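Local coordinates for protein probable porin (Pseudomonas aeruginosa, PDB 4FSP) that probably forms a beta-barrel pore of the OprD porin family in the outer membrane, through which small solutes would pass, at residues L160-T166 against D195-G201; D209-H215 against F227-R233; D244-S250 against D262-G268. One frame throughout, in Å; residues are numbered along the deposited sequence.

Contacts 1, 2 and 3 follow one another along the chain, each closing before the next opens, and all belong to one antiparallel sheet that curls into the porin barrel. Contact 1 passes to contact 2 through the pairing of 193-205 with 210-219, where His215 packs on Asn161 and Gly201; contact 2 passes to contact 3 through 223-235 and 240-252, where Leu228 N lies 2.8 Å from Leu247 O. The centre of contact 2 is about 20 Å from that of contact 1 and about 13 Å from that of contact 3. Because strands 158-168, 193-205, 210-219, 223-235, 240-252 and 262-273 pair consecutively, the contacts are successive parts of one arc of the wall that would enclose the channel.

Contact 1: residues L160-T166 against D195-G201; sequences LNLGRLT and DRFDLAG. With C8E ((hydroxyethyloxy)tri(ethyloxy)octane), chain G.
The salt bridge from Arg164 NE to Asp198 OD1, 2.9 Å, crosses a non-hydrogen-bonded pair; Arg164 runs out with chi1 and chi2 both t, and its NH2 also pairs with Glu220. Asp198 and Glu220 probably offset the repulsion between Arg164 NH1 and Arg196 NE, 3.1 Å apart. Six backbone hydrogen bonds join the antiparallel strands (axes 4.5 Å apart, 178°), two in each of the pairs Asn161-Gly201, Gly163-Leu199 and Leu165-Phe197: Gly201 N to Asn161 O and Gly163 N to Leu199 O are both 2.8 Å. Leu162 pairs with Ala200, CA-CA 4.1 Å, and its CD1 lies 3.8 Å from Ala200 CB. C14 of C8E chain G sits 3.8 Å from Gly201 O. On the other face Leu165 CD1 meets Phe197 CD2 at 4.1 Å; Leu199 (chi1 p) leans over Gly163, where a CB would clash with its CD1. This stretch of barrel wall thus balances charge beside apolar Leu162 and Ala200, while Leu165, Phe197 and Leu199 are buried, Leu165 against Leu126 and Leu199 against Leu130.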
loop_
_atom_site.group_PDB
_atom_site.type_symbol
_atom_site.label_atom_id
_atom_site.label_comp_id
_atom_site.label_asym_id
_atom_site.label_seq_id
_atom_site.Cartn_x
_atom_site.Cartn_y
_atom_site.Cartn_z
ATOM N N LEU A 160 -9.885 16.242 3.289
ATOM C CA LEU A 160 -9.024 16.870 2.311
ATOM C C LEU A 160 -7.591 16.584 2.703
ATOM O O LEU A 160 -7.251 16.547 3.893
ATOM C CB LEU A 160 -9.236 18.379 2.335
ATOM C CG LEU A 160 -10.068 18.981 1.215
ATOM C CD1 LEU A 160 -10.910 20.132 1.762
ATOM C CD2 LEU A 160 -9.115 19.469 0.140
ATOM N N ASN A 161 -6.743 16.382 1.710
ATOM C CA ASN A 161 -5.330 16.313 1.989
ATOM C C ASN A 161 -4.544 17.029 0.918
ATOM O O ASN A 161 -5.013 17.198 -0.212
ATOM C CB ASN A 161 -4.874 14.875 2.089
ATOM C CG ASN A 161 -5.081 14.142 0.805
ATOM O OD1 ASN A 161 -6.216 13.783 0.460
ATOM N ND2 ASN A 161 -3.995 13.947 0.057
ATOM N N LEU A 162 -3.341 17.438 1.298
ATOM C CA LEU A 162 -2.430 18.173 0.446
ATOM C C LEU A 162 -1.033 17.820 0.948
ATOM O O LEU A 162 -0.807 17.764 2.165
ATOM C CB LEU A 162 -2.675 19.658 0.652
ATOM C CG LEU A 162 -1.868 20.604 -0.225
ATOM C CD1 LEU A 162 -2.322 20.441 -1.667
ATOM C CD2 LEU A 162 -2.039 22.048 0.254
ATOM N N GLY A 163 -0.096 17.567 0.041
ATOM C CA GLY A 163 1.230 17.165 0.482
ATOM C C GLY A 163 2.343 17.401 -0.521
ATOM O O GLY A 163 2.095 17.594 -1.719
ATOM N N ARG A 164 3.577 17.389 -0.027
ATOM C CA ARG A 164 4.744 17.455 -0.895
ATOM C C ARG A 164 5.871 16.630 -0.301
ATOM O O ARG A 164 6.230 16.808 0.867
ATOM C CB ARG A 164 5.185 18.903 -1.129
ATOM C CG ARG A 164 6.530 19.028 -1.865
ATOM C CD ARG A 164 6.869 20.476 -2.213
ATOM N NE ARG A 164 6.576 20.768 -3.615
ATOM C CZ ARG A 164 7.247 21.641 -4.362
ATOM N NH1 ARG A 164 8.254 22.331 -3.847
ATOM N NH2 ARG A 164 6.905 21.821 -5.630
ATOM N N LEU A 165 6.408 15.713 -1.104
ATOM C CA LEU A 165 7.478 14.828 -0.663
ATOM C C LEU A 165 8.751 15.181 -1.418
ATOM O O LEU A 165 8.693 15.642 -2.559
ATOM C CB LEU A 165 7.113 13.382 -0.941
ATOM C CG LEU A 165 5.694 13.027 -0.522
ATOM C CD1 LEU A 165 5.396 11.599 -0.902
ATOM C CD2 LEU A 165 5.548 13.235 0.972
ATOM N N THR A 166 9.900 14.975 -0.781
ATOM C CA THR A 166 11.171 15.389 -1.377
ATOM C C THR A 166 12.259 14.321 -1.377
ATOM O O THR A 166 13.289 14.517 -2.016
ATOM C CB THR A 166 11.759 16.605 -0.665
ATOM O OG1 THR A 166 12.138 16.224 0.661
ATOM C CG2 THR A 166 10.749 17.739 -0.607
ATOM N N ASP A 195 12.827 15.970 -7.622
ATOM C CA ASP A 195 13.044 16.517 -6.288
ATOM C C ASP A 195 11.749 16.589 -5.503
ATOM O O ASP A 195 11.772 16.659 -4.277
ATOM C CB ASP A 195 13.616 17.929 -6.370
ATOM C CG ASP A 195 14.982 17.968 -7.004
ATOM O OD1 ASP A 195 15.955 17.555 -6.341
ATOM O OD2 ASP A 195 15.083 18.427 -8.161
ATOM N N ARG A 196 10.622 16.595 -6.212
ATOM C CA ARG A 196 9.339 16.876 -5.586
ATOM C C ARG A 196 8.238 15.975 -6.108
ATOM O O ARG A 196 8.109 15.757 -7.315
ATOM C CB ARG A 196 8.918 18.328 -5.847
ATOM C CG ARG A 196 9.896 19.383 -5.390
ATOM C CD ARG A 196 10.055 19.359 -3.884
ATOM N NE ARG A 196 10.716 20.562 -3.383
ATOM C CZ ARG A 196 12.016 20.652 -3.117
ATOM N NH1 ARG A 196 12.812 19.602 -3.299
ATOM N NH2 ARG A 196 12.518 21.792 -2.665
ATOM N N PHE A 197 7.429 15.473 -5.187
ATOM C CA PHE A 197 6.200 14.795 -5.544
ATOM C C PHE A 197 5.062 15.536 -4.858
ATOM O O PHE A 197 5.036 15.632 -3.634
ATOM C CB PHE A 197 6.221 13.336 -5.085
ATOM C CG PHE A 197 5.010 12.550 -5.524
ATOM C CD1 PHE A 197 4.948 11.996 -6.798
ATOM C CD2 PHE A 197 3.932 12.371 -4.670
ATOM C CE1 PHE A 197 3.831 11.276 -7.220
ATOM C CE2 PHE A 197 2.818 11.648 -5.079
ATOM C CZ PHE A 197 2.763 11.101 -6.357
ATOM N N ASP A 198 4.121 16.058 -5.636
ATOM C CA ASP A 198 3.014 16.808 -5.068
ATOM C C ASP A 198 1.789 15.940 -4.968
ATOM O O ASP A 198 1.587 15.046 -5.789
ATOM C CB ASP A 198 2.730 18.023 -5.934
ATOM C CG ASP A 198 3.955 18.883 -6.108
ATOM O OD1 ASP A 198 4.595 19.193 -5.088
ATOM O OD2 ASP A 198 4.304 19.216 -7.256
ATOM N N LEU A 199 0.972 16.188 -3.953
ATOM C CA LEU A 199 -0.280 15.456 -3.845
ATOM C C LEU A 199 -1.405 16.298 -3.265
ATOM O O LEU A 199 -1.177 17.204 -2.472
ATOM C CB LEU A 199 -0.091 14.160 -3.053
ATOM C CG LEU A 199 0.371 14.321 -1.607
ATOM C CD1 LEU A 199 -0.835 14.282 -0.679
ATOM C CD2 LEU A 199 1.420 13.241 -1.221
ATOM N N ALA A 200 -2.627 15.976 -3.666
ATOM C CA ALA A 200 -3.802 16.648 -3.153
ATOM C C ALA A 200 -4.954 15.693 -3.339
ATOM O O ALA A 200 -5.007 14.956 -4.325
ATOM C CB ALA A 200 -4.065 17.933 -3.922
ATOM N N GLY A 201 -5.886 15.703 -2.398
ATOM C CA GLY A 201 -7.012 14.824 -2.534
ATOM C C GLY A 201 -8.211 15.194 -1.696
ATOM O O GLY A 201 -8.184 16.120 -0.869
HETATM C C1 C8E G . 1.383 19.817 -14.517
HETATM C C2 C8E G . 0.793 21.150 -14.094
HETATM C C3 C8E G . -0.710 21.103 -14.292
HETATM C C4 C8E G . -1.404 21.547 -13.016
HETATM C C5 C8E G . -2.446 20.519 -12.609
HETATM C C6 C8E G . -2.793 20.659 -11.137
HETATM C C7 C8E G . -4.158 20.040 -10.867
HETATM C C8 C8E G . -4.320 19.724 -9.392
HETATM O O9 C8E G . -5.627 20.029 -8.947
HETATM C C10 C8E G . -6.115 19.059 -8.042
HETATM C C11 C8E G . -7.042 19.709 -7.021
HETATM O O12 C8E G . -7.578 18.719 -6.171
HETATM C C13 C8E G . -8.382 19.258 -5.144
HETATM C C14 C8E G . -8.442 18.302 -3.956
#

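Contact 2: residues D209-H215 against F227-R233; sequences DWTGSYH and FLGLKGR. With C8E ((hydroxyethyloxy)tri(ethyloxy)octane), chain J; C8E ((hydroxyethyloxy)tri(ethyloxy)octane), chain I.
Seven main-chain hydrogen bonds hold this antiparallel pair, whose axes run 4.7 Å apart at 169°. Both members bond in Thr211-Lys231 (Thr211 N to Lys231 O and Lys231 N to Thr211 O, each 2.9 Å), Ser213-Gly229 and His215-Phe227 (Phe227 N to His215 O, 2.8 Å); Arg233 N adds one to Asp209 O at 3.0 Å. Trp210-Gly232, Gly212-Leu230 and Tyr214-Leu228 are the non-hydrogen-bonded pairs between them. Aromatic contact centres on Trp210, chi1 m, which lays its six-membered ring over Gly232: the CH-pi distance from Gly232 CA to the ring centroid is 3.4 Å, 14° off the normal, in space that a CB would fill. The two strands, 210-219 and 223-235, form a beta hairpin of the porin barrel, and the face bearing Trp210, Tyr214, Leu228 and Leu230 meets detergent, consistent with the membrane-facing surface. There C1 of C8E chain J lies 3.4 Å from Tyr214 N and 3.9 Å from Leu228 CD1, while C7 of C8E chain I sits over the Tyr214 ring. Apolar packing continues with Trp210 CZ3 to Leu230 CD2, 3.9 Å. Polar ends on the other face point to neighbours: Ser213 OG and His215 NE2 both bond Asp203. On that face Phe227, chi1 t, brings CE1 to 4.1 Å from Ser213 CB and CD1 to 4.1 Å from His215 CD2.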
loop_
_atom_site.group_PDB
_atom_site.type_symbol
_atom_site.label_atom_id
_atom_site.label_comp_id
_atom_site.label_asym_id
_atom_site.label_seq_id
_atom_site.Cartn_x
_atom_site.Cartn_y
_atom_site.Cartn_z
ATOM N N ASP A 209 -22.671 3.728 3.557
ATOM C CA ASP A 209 -21.973 2.626 2.895
ATOM C C ASP A 209 -21.247 3.030 1.597
ATOM O O ASP A 209 -20.760 2.165 0.870
ATOM C CB ASP A 209 -22.963 1.500 2.579
ATOM C CG ASP A 209 -23.518 0.840 3.825
ATOM O OD1 ASP A 209 -22.722 0.526 4.741
ATOM O OD2 ASP A 209 -24.749 0.637 3.882
ATOM N N TRP A 210 -21.196 4.327 1.295
ATOM C CA TRP A 210 -20.615 4.790 0.030
ATOM C C TRP A 210 -19.628 5.929 0.189
ATOM O O TRP A 210 -19.910 6.937 0.853
ATOM C CB TRP A 210 -21.715 5.178 -0.970
ATOM C CG TRP A 210 -22.535 4.003 -1.346
ATOM C CD1 TRP A 210 -23.601 3.503 -0.665
ATOM C CD2 TRP A 210 -22.327 3.133 -2.475
ATOM N NE1 TRP A 210 -24.084 2.388 -1.308
ATOM C CE2 TRP A 210 -23.324 2.140 -2.414
ATOM C CE3 TRP A 210 -21.405 3.108 -3.518
ATOM C CZ2 TRP A 210 -23.420 1.127 -3.372
ATOM C CZ3 TRP A 210 -21.500 2.098 -4.462
ATOM C CH2 TRP A 210 -22.504 1.123 -4.382
ATOM N N THR A 211 -18.473 5.772 -0.444
ATOM C CA THR A 211 -17.444 6.799 -0.402
ATOM C C THR A 211 -16.870 7.030 -1.799
ATOM O O THR A 211 -16.589 6.078 -2.538
ATOM C CB THR A 211 -16.302 6.374 0.561
ATOM O OG1 THR A 211 -16.847 6.190 1.873
ATOM C CG2 THR A 211 -15.226 7.449 0.630
ATOM N N GLY A 212 -16.704 8.296 -2.162
ATOM C CA GLY A 212 -16.071 8.649 -3.418
ATOM C C GLY A 212 -14.794 9.415 -3.143
ATOM O O GLY A 212 -14.745 10.217 -2.203
ATOM N N SER A 213 -13.764 9.179 -3.954
ATOM C CA SER A 213 -12.483 9.840 -3.760
ATOM C C SER A 213 -11.904 10.389 -5.058
ATOM O O SER A 213 -12.017 9.763 -6.113
ATOM C CB SER A 213 -11.472 8.843 -3.180
ATOM O OG SER A 213 -11.952 8.312 -1.962
ATOM N N TYR A 214 -11.259 11.546 -4.955
ATOM C CA TYR A 214 -10.427 12.079 -6.024
ATOM C C TYR A 214 -9.033 12.358 -5.474
ATOM O O TYR A 214 -8.892 12.972 -4.409
ATOM C CB TYR A 214 -11.004 13.383 -6.600
ATOM C CG TYR A 214 -10.006 14.039 -7.506
ATOM C CD1 TYR A 214 -9.920 13.680 -8.840
ATOM C CD2 TYR A 214 -9.095 14.972 -7.015
ATOM C CE1 TYR A 214 -8.968 14.257 -9.673
ATOM C CE2 TYR A 214 -8.138 15.529 -7.823
ATOM C CZ TYR A 214 -8.080 15.182 -9.154
ATOM O OH TYR A 214 -7.119 15.774 -9.951
ATOM N N HIS A 215 -7.998 11.947 -6.197
ATOM C CA HIS A 215 -6.627 12.258 -5.780
ATOM C C HIS A 215 -5.747 12.606 -6.966
ATOM O O HIS A 215 -5.888 12.036 -8.062
ATOM C CB HIS A 215 -6.009 11.106 -4.988
ATOM C CG HIS A 215 -6.679 10.878 -3.669
ATOM N ND1 HIS A 215 -6.148 11.325 -2.484
ATOM C CD2 HIS A 215 -7.862 10.292 -3.363
ATOM C CE1 HIS A 215 -6.963 11.003 -1.490
ATOM N NE2 HIS A 215 -8.016 10.391 -1.999
ATOM N N PHE A 227 -6.726 10.324 -10.077
ATOM C CA PHE A 227 -7.424 9.130 -9.605
ATOM C C PHE A 227 -8.849 9.473 -9.228
ATOM O O PHE A 227 -9.094 10.503 -8.582
ATOM C CB PHE A 227 -6.725 8.542 -8.366
ATOM C CG PHE A 227 -7.541 7.495 -7.655
ATOM C CD1 PHE A 227 -8.462 7.850 -6.664
ATOM C CD2 PHE A 227 -7.409 6.154 -7.988
ATOM C CE1 PHE A 227 -9.229 6.876 -6.017
ATOM C CE2 PHE A 227 -8.179 5.170 -7.338
ATOM C CZ PHE A 227 -9.086 5.534 -6.348
ATOM N N LEU A 228 -9.782 8.583 -9.570
ATOM C CA LEU A 228 -11.176 8.723 -9.138
ATOM C C LEU A 228 -11.660 7.359 -8.720
ATOM O O LEU A 228 -11.481 6.387 -9.455
ATOM C CB LEU A 228 -12.065 9.261 -10.265
ATOM C CG LEU A 228 -13.536 9.509 -9.897
ATOM C CD1 LEU A 228 -13.646 10.591 -8.805
ATOM C CD2 LEU A 228 -14.342 9.926 -11.128
ATOM N N GLY A 229 -12.265 7.278 -7.541
ATOM C CA GLY A 229 -12.660 5.992 -7.005
ATOM C C GLY A 229 -13.986 6.004 -6.264
ATOM O O GLY A 229 -14.431 7.028 -5.746
ATOM N N LEU A 230 -14.620 4.846 -6.196
ATOM C CA LEU A 230 -15.907 4.711 -5.522
ATOM C C LEU A 230 -15.903 3.383 -4.788
ATOM O O LEU A 230 -15.605 2.341 -5.392
ATOM C CB LEU A 230 -17.050 4.715 -6.554
ATOM C CG LEU A 230 -18.443 4.437 -5.962
ATOM C CD1 LEU A 230 -18.856 5.594 -5.078
ATOM C CD2 LEU A 230 -19.520 4.198 -7.060
ATOM N N LYS A 231 -16.225 3.409 -3.499
ATOM C CA LYS A 231 -16.395 2.177 -2.737
ATOM C C LYS A 231 -17.789 2.100 -2.133
ATOM O O LYS A 231 -18.270 3.083 -1.556
ATOM C CB LYS A 231 -15.364 2.114 -1.620
ATOM C CG LYS A 231 -13.934 2.051 -2.112
ATOM C CD LYS A 231 -13.004 2.135 -0.916
ATOM C CE LYS A 231 -11.571 1.842 -1.298
ATOM N NZ LYS A 231 -10.758 1.655 -0.066
ATOM N N GLY A 232 -18.428 0.937 -2.246
ATOM C CA GLY A 232 -19.766 0.757 -1.710
ATOM C C GLY A 232 -20.003 -0.613 -1.100
ATOM O O GLY A 232 -19.317 -1.580 -1.467
ATOM N N ARG A 233 -20.961 -0.695 -0.169
ATOM C CA ARG A 233 -21.375 -1.963 0.448
ATOM C C ARG A 233 -22.892 -2.029 0.484
ATOM O O ARG A 233 -23.534 -1.059 0.863
ATOM C CB ARG A 233 -20.884 -2.061 1.900
ATOM C CG ARG A 233 -19.523 -1.456 2.165
ATOM C CD ARG A 233 -18.437 -2.253 1.466
ATOM N NE ARG A 233 -17.140 -1.580 1.417
ATOM C CZ ARG A 233 -16.176 -1.753 2.315
ATOM N NH1 ARG A 233 -16.365 -2.568 3.343
ATOM N NH2 ARG A 233 -15.025 -1.106 2.190
HETATM C C1 C8E J . -14.375 12.751 -5.693
HETATM C C2 C8E J . -15.672 13.185 -5.034
HETATM C C3 C8E J . -16.639 12.028 -5.261
HETATM C C4 C8E J . -17.817 12.498 -6.102
HETATM C C5 C8E J . -18.924 11.432 -5.995
HETATM C C6 C8E J . -20.228 12.148 -5.596
HETATM C C7 C8E J . -21.446 11.203 -5.673
HETATM C C8 C8E J . -22.663 12.087 -5.380
HETATM O O9 C8E J . -23.888 11.329 -5.227
HETATM C C10 C8E J . -24.838 12.246 -4.648
HETATM C C11 C8E J . -26.140 11.527 -4.343
HETATM O O12 C8E J . -26.479 12.007 -3.021
HETATM C C4 C8E I . -13.084 17.537 -6.584
HETATM C C5 C8E I . -12.346 17.159 -7.858
HETATM C C6 C8E I . -11.302 18.189 -8.274
HETATM C C7 C8E I . -10.854 17.859 -9.694
HETATM C C8 C8E I . -9.794 18.806 -10.241
HETATM O O9 C8E I . -9.192 18.229 -11.385
HETATM C C10 C8E I . -8.557 19.180 -12.218
HETATM C C11 C8E I . -7.766 18.454 -13.299
HETATM O O12 C8E I . -6.937 19.330 -14.040
#

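Contact 3: residues D244-S250 against D262-G268; sequences DLRLALS and DNRSFSG
Strands 240-252 and 262-273 form a beta hairpin of the barrel, antiparallel with axes 4.8 Å apart at 171°. Main-chain donors and acceptors meet in Ala248-Ser265 (Ser265 N to Ala248 O 2.9 Å, Ala248 N to Ser265 O 3.0 Å) and Ser250-Asn263 (Ser250 N to Asn263 O 2.7 Å, Asn263 N to Ser250 O 2.9 Å); in Arg246-Ser267, Ser267 N reaches Arg246 O at 3.0 Å. Leu245-Gly268, Leu247-Phe266 and Leu249-Arg264 are the non-hydrogen-bonded pairs. On the polar face one water lies 2.4 Å from Ser250 OG and donates to Asn263 OD1 at 2.8 Å; another lies 2.5 Å from Ser265 OG and bonds Arg246 O weakly. Arg246 makes a bidentate salt bridge within its strand, NE to Asp244 OD1 2.9 Å and NH2 to Asp244 OD2 2.8 Å, and a cation-pi contact with Tyr302. Gln225 serves Ser250 OG, His291 Asn263 ND2, and Val304 and Gln285 Ser267 OG. Where the pairing ends, a third water donates to Ser250 O and Asp262 OD1, both 2.9 Å. On the leucine face Leu247 CD2 and Leu245 CD2 approach the Phe266 ring edge, at CD1 (3.5 Å) and CZ (4.0 Å); Arg264 shares this face, its CG 3.6 Å from Leu249 CD1 and its NH1 salt-bridged to Asp262 OD2 at 2.5 Å. A hydrated polar face opposite a mostly apolar one, with an ion pair at its Arg264 end, is consistent with a wall between channel and membrane.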
loop_
_atom_site.group_PDB
_atom_site.type_symbol
_atom_site.label_atom_id
_atom_site.label_comp_id
_atom_site.label_asym_id
_atom_site.label_seq_id
_atom_site.Cartn_x
_atom_site.Cartn_y
_atom_site.Cartn_z
ATOM N N ASP A 244 -15.428 -1.848 -5.410
ATOM C CA ASP A 244 -14.291 -0.954 -5.277
ATOM C C ASP A 244 -13.954 -0.645 -6.721
ATOM O O ASP A 244 -13.549 -1.534 -7.467
ATOM C CB ASP A 244 -13.155 -1.708 -4.535
ATOM C CG ASP A 244 -11.853 -0.900 -4.403
ATOM O OD1 ASP A 244 -11.677 0.132 -5.089
ATOM O OD2 ASP A 244 -10.964 -1.319 -3.613
ATOM N N LEU A 245 -14.154 0.597 -7.143
ATOM C CA LEU A 245 -13.944 0.932 -8.549
ATOM C C LEU A 245 -12.935 2.061 -8.659
ATOM O O LEU A 245 -12.988 3.026 -7.898
ATOM C CB LEU A 245 -15.269 1.326 -9.217
ATOM C CG LEU A 245 -16.413 0.302 -9.127
ATOM C CD1 LEU A 245 -17.735 0.924 -9.586
ATOM C CD2 LEU A 245 -16.112 -0.967 -9.931
ATOM N N ARG A 246 -11.999 1.932 -9.592
ATOM C CA ARG A 246 -10.871 2.843 -9.646
ATOM C C ARG A 246 -10.542 3.199 -11.080
ATOM O O ARG A 246 -10.250 2.319 -11.885
ATOM C CB ARG A 246 -9.631 2.189 -9.014
ATOM C CG ARG A 246 -9.882 1.514 -7.667
ATOM C CD ARG A 246 -8.585 0.975 -7.052
ATOM N NE ARG A 246 -8.830 0.202 -5.828
ATOM C CZ ARG A 246 -7.880 -0.429 -5.136
ATOM N NH1 ARG A 246 -6.615 -0.396 -5.538
ATOM N NH2 ARG A 246 -8.200 -1.093 -4.042
ATOM N N LEU A 247 -10.582 4.488 -11.390
ATOM C CA LEU A 247 -10.142 4.983 -12.689
ATOM C C LEU A 247 -8.949 5.889 -12.455
ATOM O O LEU A 247 -8.972 6.723 -11.538
ATOM C CB LEU A 247 -11.254 5.790 -13.377
ATOM C CG LEU A 247 -12.518 5.028 -13.790
ATOM C CD1 LEU A 247 -13.593 5.995 -14.280
ATOM C CD2 LEU A 247 -12.177 4.056 -14.892
ATOM N N ALA A 248 -7.908 5.745 -13.271
ATOM C CA ALA A 248 -6.785 6.665 -13.156
ATOM C C ALA A 248 -6.293 7.080 -14.533
ATOM O O ALA A 248 -6.352 6.295 -15.482
ATOM C CB ALA A 248 -5.645 6.051 -12.317
ATOM N N LEU A 249 -5.833 8.325 -14.634
ATOM C CA LEU A 249 -5.325 8.880 -15.889
ATOM C C LEU A 249 -3.946 9.459 -15.648
ATOM O O LEU A 249 -3.770 10.318 -14.773
ATOM C CB LEU A 249 -6.248 9.981 -16.419
ATOM C CG LEU A 249 -5.704 10.770 -17.623
ATOM C CD1 LEU A 249 -5.666 9.875 -18.838
ATOM C CD2 LEU A 249 -6.545 12.008 -17.922
ATOM N N SER A 250 -2.957 8.978 -16.401
ATOM C CA SER A 250 -1.577 9.408 -16.171
ATOM C C SER A 250 -0.966 9.900 -17.466
ATOM O O SER A 250 -1.149 9.287 -18.522
ATOM C CB SER A 250 -0.737 8.250 -15.629
ATOM O OG SER A 250 -1.418 7.577 -14.573
ATOM N N ASP A 262 1.247 7.908 -21.537
ATOM C CA ASP A 262 -0.204 8.002 -21.620
ATOM C C ASP A 262 -0.802 6.694 -21.100
ATOM O O ASP A 262 -0.775 5.671 -21.774
ATOM C CB ASP A 262 -0.640 8.302 -23.068
ATOM C CG ASP A 262 -2.136 8.090 -23.303
ATOM O OD1 ASP A 262 -2.957 8.318 -22.388
ATOM O OD2 ASP A 262 -2.498 7.691 -24.430
ATOM N N ASN A 263 -1.316 6.727 -19.877
ATOM C CA ASN A 263 -1.926 5.543 -19.303
ATOM C C ASN A 263 -3.297 5.860 -18.752
ATOM O O ASN A 263 -3.474 6.836 -18.009
ATOM C CB ASN A 263 -1.023 4.921 -18.232
ATOM C CG ASN A 263 -1.673 3.746 -17.522
ATOM O OD1 ASN A 263 -2.204 3.893 -16.414
ATOM N ND2 ASN A 263 -1.613 2.565 -18.135
ATOM N N ARG A 264 -4.273 5.062 -19.177
ATOM C CA ARG A 264 -5.625 5.111 -18.639
ATOM C C ARG A 264 -5.905 3.754 -18.066
ATOM O O ARG A 264 -5.884 2.746 -18.774
ATOM C CB ARG A 264 -6.650 5.373 -19.731
ATOM C CG ARG A 264 -6.526 6.710 -20.366
ATOM C CD ARG A 264 -6.023 6.614 -21.781
ATOM N NE ARG A 264 -6.229 7.902 -22.442
ATOM C CZ ARG A 264 -5.737 8.231 -23.620
ATOM N NH1 ARG A 264 -5.004 7.364 -24.298
ATOM N NH2 ARG A 264 -5.982 9.421 -24.121
ATOM N N SER A 265 -6.197 3.741 -16.783
ATOM C CA SER A 265 -6.266 2.521 -16.026
ATOM C C SER A 265 -7.667 2.332 -15.465
ATOM O O SER A 265 -8.272 3.277 -14.933
ATOM C CB SER A 265 -5.251 2.635 -14.866
ATOM O OG SER A 265 -5.616 1.797 -13.789
ATOM N N PHE A 266 -8.190 1.119 -15.584
ATOM C CA PHE A 266 -9.354 0.750 -14.793
ATOM C C PHE A 266 -8.975 -0.458 -13.962
ATOM O O PHE A 266 -8.271 -1.350 -14.436
ATOM C CB PHE A 266 -10.593 0.382 -15.639
ATOM C CG PHE A 266 -11.727 -0.208 -14.803
ATOM C CD1 PHE A 266 -12.675 0.618 -14.189
ATOM C CD2 PHE A 266 -11.807 -1.576 -14.580
ATOM C CE1 PHE A 266 -13.700 0.071 -13.388
ATOM C CE2 PHE A 266 -12.826 -2.126 -13.779
ATOM C CZ PHE A 266 -13.774 -1.299 -13.189
ATOM N N SER A 267 -9.484 -0.501 -12.741
ATOM C CA SER A 267 -9.176 -1.570 -11.815
ATOM C C SER A 267 -10.306 -1.586 -10.807
ATOM O O SER A 267 -10.576 -0.583 -10.146
ATOM C CB SER A 267 -7.857 -1.265 -11.111
ATOM O OG SER A 267 -7.445 -2.350 -10.302
ATOM N N GLY A 268 -10.986 -2.717 -10.696
ATOM C CA GLY A 268 -12.138 -2.795 -9.824
ATOM C C GLY A 268 -12.400 -4.177 -9.274
ATOM O O GLY A 268 -11.946 -5.173 -9.841
HETATM O O HOH W 1 -7.063 2.391 -11.789
HETATM O O HOH W 2 -3.237 6.030 -14.863
HETATM O O HOH W 3 -2.579 10.553 -20.649
#